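Local structure of Doc8: Type I dockerin repeat domain from family 9 glycoside hydrolase WP_009982745[Ruminococcus flavefaciens] (Ruminococcus flavefaciens FD-1, 5M2S) at residues D30-G35 with I39-I44; I45-S48 with K54-R57; Q47-P52 with N80-A85; G73-N78 with N84-A89. The protein probably anchors a family 9 glycoside hydrolase to the cellulosome by binding a cohesin module through its calcium-loaded type I dockerin fold. One frame throughout, in Å; residues are numbered along the deposited sequence. Where two conformers were deposited one is given.

Interaction 1: D30-G35 with I39-I44; sequences DANCDG and ISDAVI. With CA (calcium ion), chain G.
With CG anti to the carbonyl carbon (chi1 -66°), Asp41 swings its carboxylate off helix 39-50 to meet Asn32, whose CG lies between its own N and carbonyl carbon (chi1 69°) so that OD1 points to the calcium ion that Asp41 also binds. This is the first calcium-binding loop of the dockerin, a loop-helix relative of the EF-hand. Asp41 grips the metal with both oxygens, while Asp30 OD1, Asn32 OD1, Asp34 OD1, a water and the carbonyl of Ile36 complete seven ligands. The Asp30 and Asp41 carboxylates stand nearly perpendicular, their planes 82° apart. Asp41 OD1 has a second task: it accepts from Asn32 N at 2.9 Å, met almost head-on, which pins the loop backbone to the helix. Asp30 in turn receives loop amides, with Gly35 N at 2.8 Å from its OD2. Ile44 lies along the loop, CG2 on Ala31 CB at 3.6 Å and CD1 against Asn32 CB; an alanine here would probably open a gap beside Ala31 and leave the Asn32 methylene without its apolar support. Asn32 ND2 donates both to backbone of the partner protein and, at 2.9 Å, to the metal's water, which donates to Asp34 OD2 at 2.7 Å.

Interaction 2: I45-S48 with K54-R57; sequences IMQS and KFGR
The side-chain amide of Gln47 is held from two directions: it stacks on the Phe55 ring, while OE1 and NE2 hydrogen-bond to a polar side chain and the backbone, respectively, of another protein's chain. Its plane lies only 12° from that of the ring, with CD 4.0 Å above the ring plane and over its centre. Closer to the backbone, Gln47 CB makes a CH-pi contact over the same face, 4.0 Å from the Phe55 centroid. CG anti to the carbonyl carbon (chi1 -68°) and an extended chain beyond it let Gln47 run across the whole ring. Lys54 CG covers the opposite face, so the ring lies between the Gln47 amide with CB and the Lys54 methylenes. Next along helix 39-50, Ser48 comes within 4.3 Å of Gly56, CA to CA, where the chain leaves the short helix 52-55. A serine in place of Phe55 would probably rob the Gln47 amide of its stacking partner, leaving the partner-chain bonds to orient it, and uncover the Lys54 methylenes. No hydrogen bond joins the segments, so this corner of the dockerin closes by stacking and van der Waals contact, while the polar end of Gln47 serves the partner chain.

Interaction 3: Q47-P52 with N80-A85; sequences QSLSNP and NGITNA. With CA (calcium ion), chain F.
Leu49, near the end of helix 39-50, reaches across to the turn that leads into helix 84-94 and lays both methyls on the backbone of that turn, CD1 also meeting the Asn84 side chain. Its CG lies anti to the carbonyl carbon (chi1 -68°), and chi2 of 169° carries CD1 outward to Thr83 and Asn84 and leaves CD2 beside the carbonyl of Ile82, 3.7 Å from its O. CD1 is the busier methyl, 3.5 Å from Thr83 C and, in one of the two conformers of Asn84, 3.2 Å from Asn84 OD1. In that conformer Asn84 has the same first rotamer (chi1 -75°), which carries OD1 over toward the methyl; the two side chains cross at a slant. Ile82 offers less. Its CB points at Leu49, but the chain beyond turns away, and the nearest side-chain approach is Leu49 CD1 to Ile82 CG2 at 4.4 Å. Ile82 also packs on Ile45, one turn before Leu49 on helix 39-50.

Thr83 turns its side chain from Leu49 to the helix start: it is the N-cap residue, its OG1 accepting a weak bond from Ala85 N and sitting 2.8 Å from water 2, a ligand of the second calcium ion. Gly81 O binds that ion directly at 2.3 Å. The leucine thus packs on the exit of the second calcium loop, where an EF-hand-like dockerin loop passes into its helix.

Interaction 4: G73-N78 with N84-A89; sequences GDVNEN and NADALA. With CA (calcium ion), chain F.
The loop 73-78 wraps past the first turns of helix 84-94, coming nearest where the CA atoms of Asn76 and Asp86 lie 4.9 Å apart, and Asp74 forms the centre of an inverse gamma turn. Asp86, with CG anti to the carbonyl carbon (chi1 -67°), extends its carboxylate from the helix into the loop and holds the calcium ion with both oxygens. Asp74 comes from the loop with CG anti to its N (chi1 -174°) and gives one oxygen, OD1, at 2.3 Å; the two carboxylate planes are 87° apart. Asn76 supplies its backbone carbonyl, leaving its side chain to bind through a water: OD1 accepts from water 2 at 2.7 Å, and that water is itself a ligand. Asn80 and Gly81 complete the site.

The same Asp86 OD1 that binds the metal is met nearly along its C-O bond by Asn76 N, at 2.8 Å. Asn76 OD1 also lies against Ala85 CB. Beside this bond, Val75 sets CG2 on the helix, 3.8 Å from Ala89 CB, and its other neighbours include Trp28 and Leu101 near the chain ends. Across the outer part of the loop, Asn78 ND2 donates to Asp74 O at 2.8 Å, in the carbonyl plane, while Asp74 OD2 takes the amide of Gly79. Two carboxylates brought side by side on the ion would probably repel without it, so calcium is likely to be what lets this loop close on its helix.

From the N terminus, interaction 1 comes first, closing the calcium loop onto the start of helix 39-50. Farther along that helix, interaction 2 folds the short helix 52-55 back over it. Interaction 3 opens from the same part of the helix but spans 27 intervening residues to the entry of helix 84-94; the two share Gln47 and Ser48, and 54-57 of interaction 2 lies inside this span. Interaction 4 closes the second calcium loop; it starts within the span of interaction 3 and ends on the same helix, sharing its metal and water 2. Two similar calcium loop-helix units are thus joined helix to helix, with Ala42 and Ile45 packing on Ala87 between them.

Interaction 1: D30-G35 with I39-I44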
loop_
_atom_site.group_PDB
_atom_site.type_symbol
_atom_site.label_atom_id
_atom_site.label_comp_id
_atom_site.label_asym_id
_atom_site.label_seq_id
_atom_site.Cartn_x
_atom_site.Cartn_y
_atom_site.Cartn_z
ATOM N N ASP B 30 -2.141 -1.154 17.324
ATOM C CA ASP B 30 -1.809 -2.573 17.175
ATOM C C ASP B 30 -3.036 -3.463 17.364
ATOM O O ASP B 30 -3.134 -4.261 18.313
ATOM C CB ASP B 30 -0.673 -2.984 18.122
ATOM C CG ASP B 30 -0.147 -4.368 17.847
ATOM O OD1 ASP B 30 -0.404 -4.928 16.729
ATOM O OD2 ASP B 30 0.522 -4.908 18.795
ATOM N N ALA B 31 -3.939 -3.346 16.390
ATOM C CA ALA B 31 -5.223 -4.037 16.380
ATOM C C ALA B 31 -5.089 -5.541 16.287
ATOM O O ALA B 31 -5.981 -6.268 16.762
ATOM C CB ALA B 31 -6.095 -3.475 15.273
ATOM N N ASN B 32 -4.002 -6.029 15.683
ATOM C CA ASN B 32 -3.776 -7.485 15.621
ATOM C C ASN B 32 -2.808 -8.043 16.698
ATOM O O ASN B 32 -2.467 -9.232 16.679
ATOM C CB ASN B 32 -3.384 -7.920 14.212
ATOM C CG ASN B 32 -2.023 -7.437 13.790
ATOM O OD1 ASN B 32 -1.230 -6.987 14.615
ATOM N ND2 ASN B 32 -1.762 -7.485 12.488
ATOM N N CYS B 33 -2.400 -7.181 17.622
ATOM C CA CYS B 33 -1.574 -7.564 18.775
ATOM C C CYS B 33 -0.308 -8.347 18.429
ATOM O O CYS B 33 0.070 -9.299 19.155
ATOM C CB CYS B 33 -2.407 -8.349 19.774
ATOM S SG CYS B 33 -3.812 -7.425 20.423
ATOM N N ASP B 34 0.390 -7.907 17.392
ATOM C CA ASP B 34 1.655 -8.520 17.017
ATOM C C ASP B 34 2.876 -7.699 17.427
ATOM O O ASP B 34 4.016 -8.095 17.150
ATOM C CB ASP B 34 1.666 -8.868 15.528
ATOM C CG ASP B 34 1.842 -7.666 14.629
ATOM O OD1 ASP B 34 1.698 -6.532 15.125
ATOM O OD2 ASP B 34 2.119 -7.893 13.425
ATOM N N GLY B 35 2.655 -6.560 18.091
ATOM C CA GLY B 35 3.742 -5.707 18.596
ATOM C C GLY B 35 4.343 -4.722 17.619
ATOM O O GLY B 35 5.329 -4.029 17.947
ATOM N N ILE B 39 0.149 -2.034 8.093
ATOM C CA ILE B 39 -1.105 -1.978 7.359
ATOM C C ILE B 39 -1.986 -3.170 7.682
ATOM O O ILE B 39 -3.199 -3.099 7.467
ATOM C CB ILE B 39 -0.867 -1.774 5.843
ATOM C CG1 ILE B 39 -2.145 -1.403 5.099
ATOM C CG2 ILE B 39 -0.207 -2.986 5.206
ATOM C CD1 ILE B 39 -2.619 0.010 5.323
ATOM N N SER B 40 -1.414 -4.265 8.209
ATOM C CA SER B 40 -2.255 -5.417 8.626
ATOM C C SER B 40 -3.223 -5.046 9.759
ATOM O O SER B 40 -4.298 -5.660 9.949
ATOM C CB SER B 40 -1.435 -6.660 9.056
ATOM O OG SER B 40 -0.982 -7.445 7.939
ATOM N N ASP B 41 -2.836 -4.043 10.532
ATOM C CA ASP B 41 -3.729 -3.538 11.575
ATOM C C ASP B 41 -4.949 -2.865 10.971
ATOM O O ASP B 41 -6.038 -3.031 11.493
ATOM C CB ASP B 41 -2.941 -2.618 12.514
ATOM C CG ASP B 41 -1.880 -3.372 13.297
ATOM O OD1 ASP B 41 -2.265 -4.327 14.026
ATOM O OD2 ASP B 41 -0.679 -3.039 13.205
ATOM N N ALA B 42 -4.799 -2.146 9.852
ATOM C CA ALA B 42 -5.958 -1.611 9.166
ATOM C C ALA B 42 -6.815 -2.722 8.563
ATOM O O ALA B 42 -8.051 -2.683 8.640
ATOM C CB ALA B 42 -5.533 -0.587 8.092
ATOM N N VAL B 43 -6.160 -3.755 8.013
ATOM C CA VAL B 43 -6.879 -4.909 7.491
ATOM C C VAL B 43 -7.769 -5.555 8.566
ATOM O O VAL B 43 -8.954 -5.812 8.330
ATOM C CB VAL B 43 -5.895 -5.968 6.928
ATOM C CG1 VAL B 43 -6.617 -7.253 6.574
ATOM C CG2 VAL B 43 -5.151 -5.418 5.702
ATOM N N ILE B 44 -7.211 -5.868 9.729
ATOM C CA ILE B 44 -8.019 -6.585 10.710
ATOM C C ILE B 44 -9.258 -5.770 11.171
ATOM O O ILE B 44 -10.339 -6.336 11.397
ATOM C CB ILE B 44 -7.187 -7.144 11.877
ATOM C CG1 ILE B 44 -7.962 -8.275 12.559
ATOM C CG2 ILE B 44 -6.768 -6.070 12.867
ATOM C CD1 ILE B 44 -7.105 -8.965 13.593
HETATM CA CA CA G . 0.044 -4.994 14.504
HETATM O O HOH W 1 0.659 -5.835 12.358
#

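Interaction 2: I45-S48 with K54-R57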
loop_
_atom_site.group_PDB
_atom_site.type_symbol
_atom_site.label_atom_id
_atom_site.label_comp_id
_atom_site.label_asym_id
_atom_site.label_seq_id
_atom_site.Cartn_x
_atom_site.Cartn_y
_atom_site.Cartn_z
ATOM N N ILE B 45 -9.100 -4.462 11.307
ATOM C CA ILE B 45 -10.217 -3.616 11.619
ATOM C C ILE B 45 -11.281 -3.715 10.512
ATOM O O ILE B 45 -12.460 -3.907 10.798
ATOM C CB ILE B 45 -9.752 -2.145 11.822
ATOM C CG1 ILE B 45 -8.994 -1.987 13.163
ATOM C CG2 ILE B 45 -10.942 -1.160 11.788
ATOM C CD1 ILE B 45 -8.231 -0.666 13.279
ATOM N N MET B 46 -10.866 -3.618 9.240
ATOM C CA MET B 46 -11.841 -3.668 8.148
ATOM C C MET B 46 -12.535 -5.018 8.103
ATOM O O MET B 46 -13.733 -5.091 7.844
ATOM C CB MET B 46 -11.204 -3.383 6.794
ATOM C CG MET B 46 -10.678 -1.977 6.639
ATOM S SD MET B 46 -11.864 -0.682 7.058
ATOM C CE MET B 46 -13.170 -1.083 5.869
ATOM N N GLN B 47 -11.795 -6.081 8.387
ATOM C CA GLN B 47 -12.374 -7.416 8.367
ATOM C C GLN B 47 -13.377 -7.588 9.484
ATOM O O GLN B 47 -14.474 -8.157 9.257
ATOM C CB GLN B 47 -11.282 -8.462 8.487
ATOM C CG GLN B 47 -10.381 -8.540 7.274
ATOM C CD GLN B 47 -9.348 -9.617 7.448
ATOM O OE1 GLN B 47 -8.795 -9.759 8.524
ATOM N NE2 GLN B 47 -9.097 -10.392 6.394
ATOM N N SER B 48 -13.041 -7.088 10.672
ATOM C CA SER B 48 -13.974 -7.178 11.802
ATOM C C SER B 48 -15.284 -6.473 11.490
ATOM O O SER B 48 -16.361 -6.971 11.848
ATOM C CB SER B 48 -13.375 -6.601 13.080
ATOM O OG SER B 48 -14.338 -6.587 14.132
ATOM N N LYS B 54 -17.187 -13.704 11.499
ATOM C CA LYS B 54 -15.925 -14.368 11.224
ATOM C C LYS B 54 -14.770 -13.716 11.927
ATOM O O LYS B 54 -13.937 -14.379 12.515
ATOM C CB LYS B 54 -15.649 -14.392 9.704
ATOM C CG LYS B 54 -14.384 -15.130 9.328
ATOM C CD LYS B 54 -14.298 -15.488 7.840
ATOM C CE LYS B 54 -12.965 -16.157 7.563
ATOM N NZ LYS B 54 -12.763 -16.489 6.138
ATOM N N PHE B 55 -14.684 -12.392 11.829
ATOM C CA PHE B 55 -13.478 -11.669 12.219
ATOM C C PHE B 55 -13.644 -10.689 13.386
ATOM O O PHE B 55 -12.664 -10.036 13.782
ATOM C CB PHE B 55 -12.986 -10.833 11.020
ATOM C CG PHE B 55 -12.441 -11.643 9.875
ATOM C CD1 PHE B 55 -11.286 -12.406 10.039
ATOM C CD2 PHE B 55 -13.071 -11.618 8.639
ATOM C CE1 PHE B 55 -10.770 -13.136 8.982
ATOM C CE2 PHE B 55 -12.570 -12.355 7.576
ATOM C CZ PHE B 55 -11.421 -13.117 7.753
ATOM N N GLY B 56 -14.850 -10.544 13.922
ATOM C CA GLY B 56 -15.048 -9.687 15.090
ATOM C C GLY B 56 -14.563 -10.282 16.405
ATOM O O GLY B 56 -13.936 -11.344 16.423
ATOM N N ARG B 57 -14.844 -9.581 17.507
ATOM C CA ARG B 57 -14.263 -9.913 18.832
ATOM C C ARG B 57 -14.631 -11.317 19.308
ATOM O O ARG B 57 -13.844 -11.954 20.022
ATOM C CB ARG B 57 -14.646 -8.862 19.888
ATOM C CG ARG B 57 -16.129 -8.748 20.190
ATOM C CD ARG B 57 -16.417 -7.690 21.245
ATOM N NE ARG B 57 -15.974 -8.073 22.588
ATOM C CZ ARG B 57 -15.007 -7.473 23.311
ATOM N NH1 ARG B 57 -14.291 -6.448 22.832
ATOM N NH2 ARG B 57 -14.717 -7.916 24.536
#

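Interaction 3: Q47-P52 with N80-A85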
loop_
_atom_site.group_PDB
_atom_site.type_symbol
_atom_site.label_atom_id
_atom_site.label_comp_id
_atom_site.label_asym_id
_atom_site.label_seq_id
_atom_site.Cartn_x
_atom_site.Cartn_y
_atom_site.Cartn_z
ATOM N N GLN B 47 -11.795 -6.081 8.387
ATOM C CA GLN B 47 -12.374 -7.416 8.367
ATOM C C GLN B 47 -13.377 -7.588 9.484
ATOM O O GLN B 47 -14.474 -8.157 9.257
ATOM C CB GLN B 47 -11.282 -8.462 8.487
ATOM C CG GLN B 47 -10.381 -8.540 7.274
ATOM C CD GLN B 47 -9.348 -9.617 7.448
ATOM O OE1 GLN B 47 -8.795 -9.759 8.524
ATOM N NE2 GLN B 47 -9.097 -10.392 6.394
ATOM N N SER B 48 -13.041 -7.088 10.672
ATOM C CA SER B 48 -13.974 -7.178 11.802
ATOM C C SER B 48 -15.284 -6.473 11.490
ATOM O O SER B 48 -16.361 -6.971 11.848
ATOM C CB SER B 48 -13.375 -6.601 13.080
ATOM O OG SER B 48 -14.338 -6.587 14.132
ATOM N N LEU B 49 -15.202 -5.314 10.833
ATOM C CA LEU B 49 -16.390 -4.546 10.487
ATOM C C LEU B 49 -17.198 -5.187 9.340
ATOM O O LEU B 49 -18.439 -5.171 9.361
ATOM C CB LEU B 49 -15.972 -3.127 10.114
ATOM C CG LEU B 49 -15.423 -2.307 11.300
ATOM C CD1 LEU B 49 -14.789 -1.022 10.813
ATOM C CD2 LEU B 49 -16.504 -2.026 12.318
ATOM N N SER B 50 -16.496 -5.766 8.379
ATOM C CA SER B 50 -17.125 -6.340 7.172
ATOM C C SER B 50 -17.781 -7.696 7.419
ATOM O O SER B 50 -18.796 -8.012 6.773
ATOM C CB SER B 50 -16.078 -6.511 6.060
ATOM O OG SER B 50 -15.531 -5.251 5.708
ATOM N N ASN B 51 -17.234 -8.479 8.354
ATOM C CA ASN B 51 -17.752 -9.815 8.648
ATOM C C ASN B 51 -17.540 -10.140 10.132
ATOM O O ASN B 51 -16.669 -10.931 10.494
ATOM C CB ASN B 51 -17.117 -10.857 7.724
ATOM C CG ASN B 51 -17.802 -12.203 7.813
ATOM O OD1 ASN B 51 -18.713 -12.415 8.634
ATOM N ND2 ASN B 51 -17.358 -13.141 6.966
ATOM N N PRO B 52 -18.344 -9.492 10.990
ATOM C CA PRO B 52 -18.167 -9.634 12.442
ATOM C C PRO B 52 -18.272 -11.092 12.901
ATOM O O PRO B 52 -17.587 -11.460 13.837
ATOM C CB PRO B 52 -19.305 -8.798 13.033
ATOM C CG PRO B 52 -19.753 -7.903 11.946
ATOM C CD PRO B 52 -19.427 -8.557 10.642
ATOM N N ASN B 80 -14.955 5.789 21.207
ATOM C CA ASN B 80 -16.101 5.374 20.414
ATOM C C ASN B 80 -15.978 3.950 19.837
ATOM O O ASN B 80 -16.865 3.498 19.086
ATOM C CB ASN B 80 -16.419 6.370 19.287
ATOM C CG ASN B 80 -15.504 6.203 18.099
ATOM O OD1 ASN B 80 -14.415 5.713 18.261
ATOM N ND2 ASN B 80 -15.942 6.615 16.915
ATOM N N GLY B 81 -14.908 3.243 20.186
ATOM C CA GLY B 81 -14.740 1.874 19.681
ATOM C C GLY B 81 -14.266 1.845 18.258
ATOM O O GLY B 81 -13.702 2.833 17.766
ATOM N N ILE B 82 -14.456 0.700 17.605
ATOM C CA ILE B 82 -13.854 0.464 16.311
ATOM C C ILE B 82 -14.803 0.829 15.190
ATOM O O ILE B 82 -15.943 0.306 15.097
ATOM C CB ILE B 82 -13.367 -0.985 16.181
ATOM C CG1 ILE B 82 -12.262 -1.275 17.205
ATOM C CG2 ILE B 82 -12.898 -1.251 14.753
ATOM C CD1 ILE B 82 -10.968 -0.489 17.010
ATOM N N THR B 83 -14.355 1.763 14.354
ATOM C CA THR B 83 -15.078 2.117 13.144
ATOM C C THR B 83 -14.099 2.195 11.974
ATOM O O THR B 83 -12.891 2.099 12.166
ATOM C CB THR B 83 -15.796 3.477 13.254
ATOM O OG1 THR B 83 -14.861 4.564 13.150
ATOM C CG2 THR B 83 -16.562 3.591 14.543
ATOM N N ASN B 84 -14.634 2.424 10.770
ATOM C CA ASN B 84 -13.789 2.556 9.573
ATOM C C ASN B 84 -12.693 3.608 9.767
ATOM O O ASN B 84 -11.560 3.451 9.293
ATOM C CB ASN B 84 -14.621 2.923 8.335
ATOM C CG ASN B 84 -15.421 1.759 7.773
ATOM O OD1 ASN B 84 -15.136 0.579 8.037
ATOM N ND2 ASN B 84 -16.444 2.083 6.966
ATOM N N ALA B 85 -13.027 4.695 10.467
ATOM C CA ALA B 85 -12.092 5.784 10.668
ATOM C C ALA B 85 -10.859 5.394 11.452
ATOM O O ALA B 85 -9.813 6.040 11.327
ATOM C CB ALA B 85 -12.791 6.951 11.346
HETATM CA CA CA F . -12.542 4.741 17.143
HETATM O O HOH W 2 -13.519 5.859 15.231
#

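Interaction 4: G73-N78 with N84-A89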
loop_
_atom_site.group_PDB
_atom_site.type_symbol
_atom_site.label_atom_id
_atom_site.label_comp_id
_atom_site.label_asym_id
_atom_site.label_seq_id
_atom_site.Cartn_x
_atom_site.Cartn_y
_atom_site.Cartn_z
ATOM N N GLY B 73 -6.751 -0.648 18.781
ATOM C CA GLY B 73 -7.142 -0.128 17.503
ATOM C C GLY B 73 -7.998 1.113 17.519
ATOM O O GLY B 73 -8.210 1.715 16.464
ATOM N N ASP B 74 -8.460 1.511 18.697
ATOM C CA ASP B 74 -9.398 2.652 18.823
ATOM C C ASP B 74 -8.587 3.941 18.901
ATOM O O ASP B 74 -8.482 4.589 19.959
ATOM C CB ASP B 74 -10.318 2.473 20.031
ATOM C CG ASP B 74 -11.399 3.540 20.115
ATOM O OD1 ASP B 74 -11.535 4.334 19.146
ATOM O OD2 ASP B 74 -12.116 3.572 21.150
ATOM N N VAL B 75 -7.992 4.270 17.755
ATOM C CA VAL B 75 -7.030 5.370 17.645
ATOM C C VAL B 75 -7.717 6.673 17.167
ATOM O O VAL B 75 -7.191 7.767 17.381
ATOM C CB VAL B 75 -5.845 4.997 16.699
ATOM C CG1 VAL B 75 -4.992 3.923 17.353
ATOM C CG2 VAL B 75 -6.302 4.557 15.315
ATOM N N ASN B 76 -8.842 6.530 16.477
ATOM C CA ASN B 76 -9.638 7.649 16.020
ATOM C C ASN B 76 -10.790 7.830 16.988
ATOM O O ASN B 76 -11.520 6.879 17.258
ATOM C CB ASN B 76 -10.190 7.391 14.612
ATOM C CG ASN B 76 -11.246 8.407 14.205
ATOM O OD1 ASN B 76 -12.466 8.201 14.407
ATOM N ND2 ASN B 76 -10.791 9.542 13.660
ATOM N N GLU B 77 -10.946 9.036 17.499
ATOM C CA GLU B 77 -12.020 9.356 18.448
ATOM C C GLU B 77 -12.040 8.335 19.598
ATOM O O GLU B 77 -13.086 7.816 19.975
ATOM C CB GLU B 77 -13.381 9.418 17.720
ATOM C CG GLU B 77 -13.538 10.545 16.724
ATOM C CD GLU B 77 -13.647 11.914 17.379
ATOM O OE1 GLU B 77 -13.552 11.996 18.616
ATOM O OE2 GLU B 77 -13.884 12.903 16.645
ATOM N N ASN B 78 -10.848 8.048 20.147
ATOM C CA ASN B 78 -10.720 7.073 21.220
ATOM C C ASN B 78 -11.884 7.176 22.237
ATOM O O ASN B 78 -12.154 8.265 22.785
ATOM C CB ASN B 78 -9.370 7.188 21.931
ATOM C CG ASN B 78 -9.215 6.178 23.048
ATOM O OD1 ASN B 78 -9.225 6.550 24.239
ATOM N ND2 ASN B 78 -9.101 4.913 22.692
ATOM N N ASN B 84 -14.634 2.424 10.770
ATOM C CA ASN B 84 -13.789 2.556 9.573
ATOM C C ASN B 84 -12.693 3.608 9.767
ATOM O O ASN B 84 -11.560 3.451 9.293
ATOM C CB ASN B 84 -14.621 2.923 8.335
ATOM C CG ASN B 84 -15.421 1.759 7.773
ATOM O OD1 ASN B 84 -15.136 0.579 8.037
ATOM N ND2 ASN B 84 -16.444 2.083 6.966
ATOM N N ALA B 85 -13.027 4.695 10.467
ATOM C CA ALA B 85 -12.092 5.784 10.668
ATOM C C ALA B 85 -10.859 5.394 11.452
ATOM O O ALA B 85 -9.813 6.040 11.327
ATOM C CB ALA B 85 -12.791 6.951 11.346
ATOM N N ASP B 86 -10.945 4.340 12.266
ATOM C CA ASP B 86 -9.746 3.823 12.965
ATOM C C ASP B 86 -8.713 3.240 11.979
ATOM O O ASP B 86 -7.497 3.473 12.107
ATOM C CB ASP B 86 -10.163 2.801 14.018
ATOM C CG ASP B 86 -10.952 3.439 15.159
ATOM O OD1 ASP B 86 -10.414 4.345 15.837
ATOM O OD2 ASP B 86 -12.133 3.090 15.343
ATOM N N ALA B 87 -9.214 2.499 10.995
ATOM C CA ALA B 87 -8.366 1.964 9.921
ATOM C C ALA B 87 -7.747 3.087 9.123
ATOM O O ALA B 87 -6.546 3.073 8.856
ATOM C CB ALA B 87 -9.161 1.046 9.017
ATOM N N LEU B 88 -8.547 4.089 8.757
ATOM C CA LEU B 88 -8.017 5.240 8.013
ATOM C C LEU B 88 -6.958 5.966 8.786
ATOM O O LEU B 88 -5.972 6.422 8.194
ATOM C CB LEU B 88 -9.133 6.218 7.653
ATOM C CG LEU B 88 -10.218 5.653 6.731
ATOM C CD1 LEU B 88 -11.362 6.638 6.531
ATOM C CD2 LEU B 88 -9.609 5.306 5.406
ATOM N N ALA B 89 -7.140 6.110 10.109
ATOM C CA ALA B 89 -6.130 6.770 10.929
ATOM C C ALA B 89 -4.787 6.023 10.907
ATOM O O ALA B 89 -3.700 6.640 10.851
ATOM C CB ALA B 89 -6.627 6.908 12.364
HETATM CA CA CA F . -12.542 4.741 17.143
HETATM O O HOH W 2 -13.519 5.859 15.231
#